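Local coordinates for major capsid protein (Paramecium bursaria Chlorella virus 1, PDB 5TIP), which self-assembles as trimers into the large icosahedral capsid of the virus and carries N-linked glycans, at residues A[78-83]-A[137-142]. Sequence-based numbering, arbitrary orientation.
Sequences GGNGGT and NELVGA. With FUC (alpha-L-fucopyranose), chain F; XYP (beta-D-xylopyranose), chain B; GLA (alpha-D-galactopyranose), chain C; GLA (alpha-D-galactopyranose), chain G.
Asn80 and Val140 meet where two loops of the N-terminal jelly roll of this double jelly-roll capsid protein pack side by side, one following strand 65-76 and the other leading into its antiparallel partner 143-149, a worked example of irregular backbones joined without a hydrogen bond between them and jointly lining a glycan site. Each loop folds into a type II beta turn, Asn80 to Thr83 and Leu139 to Ala142. With its CG anti to the carbonyl carbon (chi1 -70°), Asn80 crosses the Val140 side chain, and its OD1 lies 3.2 Å from Val140 CG2, a tight approach of amide oxygen to methyl. The other Val140 methyl, CG1, rests 4.0 Å from Gly78 O. Leu139 adds CD2, 3.7 Å from Asn80 OD1. Between the backbones, Gly79 O comes close to Val140 N, but at a poor angle for bonding; instead Lys77 NZ donates to both Gly79 O and Glu138 O, tying the two loops together. Leu396 of a second subunit packs on Leu139. The xylose of the glycan sits over this junction, its O3 3.6 Å from Asn80 CG and 3.5 Å from Leu139 CD2, while the adjoining fucose sets C6 against the Asn137 amide. Gly81 N donates to xylose O2 at 2.9 Å, with an N-H...O angle of 141°.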
loop_
_atom_site.group_PDB
_atom_site.type_symbol
_atom_site.label_atom_id
_atom_site.label_comp_id
_atom_site.label_asym_id
_atom_site.label_seq_id
_atom_site.Cartn_x
_atom_site.Cartn_y
_atom_site.Cartn_z
ATOM N N GLY A 78 29.838 -13.896 3.546
ATOM C CA GLY A 78 31.277 -13.808 3.403
ATOM C C GLY A 78 31.794 -12.496 2.868
ATOM O O GLY A 78 32.992 -12.403 2.555
ATOM N N GLY A 79 30.949 -11.472 2.739
ATOM C CA GLY A 79 31.379 -10.162 2.301
ATOM C C GLY A 79 30.788 -9.077 3.184
ATOM O O GLY A 79 30.036 -9.351 4.120
ATOM N N ASN A 80 31.143 -7.836 2.856
ATOM C CA ASN A 80 30.689 -6.699 3.647
ATOM C C ASN A 80 29.366 -6.151 3.126
ATOM O O ASN A 80 28.552 -6.898 2.575
ATOM C CB ASN A 80 31.758 -5.606 3.665
ATOM C CG ASN A 80 32.978 -6.003 4.474
ATOM O OD1 ASN A 80 32.859 -6.615 5.537
ATOM N ND2 ASN A 80 34.158 -5.662 3.972
ATOM N N GLY A 81 29.144 -4.851 3.296
ATOM C CA GLY A 81 27.863 -4.274 2.929
ATOM C C GLY A 81 27.660 -4.262 1.424
ATOM O O GLY A 81 28.561 -3.930 0.653
ATOM N N GLY A 82 26.455 -4.641 1.007
ATOM C CA GLY A 82 26.100 -4.595 -0.396
ATOM C C GLY A 82 26.717 -5.674 -1.253
ATOM O O GLY A 82 26.862 -5.481 -2.463
ATOM N N THR A 83 27.089 -6.811 -0.668
ATOM C CA THR A 83 27.714 -7.893 -1.415
ATOM C C THR A 83 26.789 -9.085 -1.615
ATOM O O THR A 83 27.221 -10.108 -2.153
ATOM C CB THR A 83 29.002 -8.341 -0.720
ATOM O OG1 THR A 83 28.706 -8.740 0.624
ATOM C CG2 THR A 83 30.016 -7.208 -0.700
ATOM N N ASN A 137 23.357 -3.567 6.486
ATOM C CA ASN A 137 24.783 -3.280 6.314
ATOM C C ASN A 137 25.659 -4.227 7.133
ATOM O O ASN A 137 26.681 -3.825 7.694
ATOM C CB ASN A 137 25.094 -1.822 6.662
ATOM C CG ASN A 137 24.160 -0.847 5.973
ATOM O OD1 ASN A 137 23.676 -1.104 4.872
ATOM N ND2 ASN A 137 23.900 0.281 6.625
ATOM N N GLU A 138 25.259 -5.492 7.208
ATOM C CA GLU A 138 26.010 -6.460 7.992
ATOM C C GLU A 138 27.364 -6.750 7.347
ATOM O O GLU A 138 27.556 -6.596 6.137
ATOM C CB GLU A 138 25.214 -7.757 8.154
ATOM C CG GLU A 138 23.994 -7.642 9.062
ATOM C CD GLU A 138 22.747 -7.183 8.327
ATOM O OE1 GLU A 138 22.875 -6.602 7.229
ATOM O OE2 GLU A 138 21.635 -7.407 8.848
ATOM N N LEU A 139 28.310 -7.182 8.176
ATOM C CA LEU A 139 29.685 -7.402 7.757
ATOM C C LEU A 139 29.969 -8.895 7.613
ATOM O O LEU A 139 29.091 -9.744 7.778
ATOM C CB LEU A 139 30.656 -6.753 8.745
ATOM C CG LEU A 139 30.463 -5.258 8.997
ATOM C CD1 LEU A 139 31.345 -4.795 10.145
ATOM C CD2 LEU A 139 30.763 -4.467 7.735
ATOM N N VAL A 140 31.229 -9.209 7.293
ATOM C CA VAL A 140 31.646 -10.595 7.131
ATOM C C VAL A 140 31.359 -11.373 8.406
ATOM O O VAL A 140 31.555 -10.873 9.521
ATOM C CB VAL A 140 33.138 -10.667 6.764
ATOM C CG1 VAL A 140 33.563 -12.109 6.520
ATOM C CG2 VAL A 140 33.430 -9.810 5.547
ATOM N N GLY A 141 30.870 -12.600 8.245
ATOM C CA GLY A 141 30.618 -13.474 9.368
ATOM C C GLY A 141 29.276 -13.295 10.043
ATOM O O GLY A 141 29.002 -13.993 11.027
ATOM N N ALA A 142 28.449 -12.397 9.524
ATOM C CA ALA A 142 27.127 -12.178 10.084
ATOM C C ALA A 142 26.253 -13.382 9.762
ATOM O O ALA A 142 26.186 -13.815 8.617
ATOM C CB ALA A 142 26.514 -10.910 9.516
HETATM C C1 FUC F . 27.475 -0.434 0.312
HETATM C C2 FUC F . 28.960 -0.133 0.190
HETATM C C3 FUC F . 29.304 1.012 1.134
HETATM C C4 FUC F . 28.918 0.622 2.557
HETATM C C5 FUC F . 27.444 0.231 2.583
HETATM C C6 FUC F . 27.014 -0.204 3.978
HETATM O O2 FUC F . 29.279 0.217 -1.160
HETATM O O3 FUC F . 30.695 1.338 1.053
HETATM O O4 FUC F . 29.743 -0.471 2.981
HETATM O O5 FUC F . 27.219 -0.831 1.657
HETATM C C1 XYP B . 30.384 -0.209 4.208
HETATM C C2 XYP B . 31.094 -1.533 4.462
HETATM C C3 XYP B . 32.113 -1.378 5.584
HETATM C C4 XYP B . 33.029 -0.193 5.306
HETATM C C5 XYP B . 32.214 1.051 4.971
HETATM O O2 XYP B . 30.136 -2.536 4.817
HETATM O O3 XYP B . 32.893 -2.574 5.692
HETATM O O4 XYP B . 33.850 0.060 6.453
HETATM O O5 XYP B . 31.363 0.767 3.863
HETATM C C1 GLA C . 30.486 -0.336 -1.700
HETATM C C2 GLA C . 30.559 0.390 -3.039
HETATM C C3 GLA C . 29.515 -0.156 -4.002
HETATM C C4 GLA C . 29.622 -1.672 -4.094
HETATM C C5 GLA C . 29.605 -2.299 -2.705
HETATM C C6 GLA C . 29.799 -3.807 -2.796
HETATM O O2 GLA C . 30.338 1.790 -2.841
HETATM O O3 GLA C . 29.712 0.418 -5.297
HETATM O O4 GLA C . 30.836 -2.029 -4.765
HETATM O O5 GLA C . 30.643 -1.738 -1.903
HETATM O O6 GLA C . 28.914 -4.343 -3.784
HETATM C C1 GLA G . 35.656 -10.283 13.468
HETATM C C2 GLA G . 35.105 -9.025 12.823
HETATM C C3 GLA G . 33.585 -9.063 12.915
HETATM C C4 GLA G . 33.093 -10.306 12.198
HETATM C C5 GLA G . 33.709 -11.551 12.823
HETATM C C6 GLA G . 33.278 -12.822 12.098
HETATM O O2 GLA G . 35.626 -7.903 13.540
HETATM O O3 GLA G . 32.989 -7.911 12.312
HETATM O O4 GLA G . 33.492 -10.220 10.827
HETATM O O5 GLA G . 35.136 -11.443 12.807
HETATM O O6 GLA G . 33.656 -13.978 12.857
#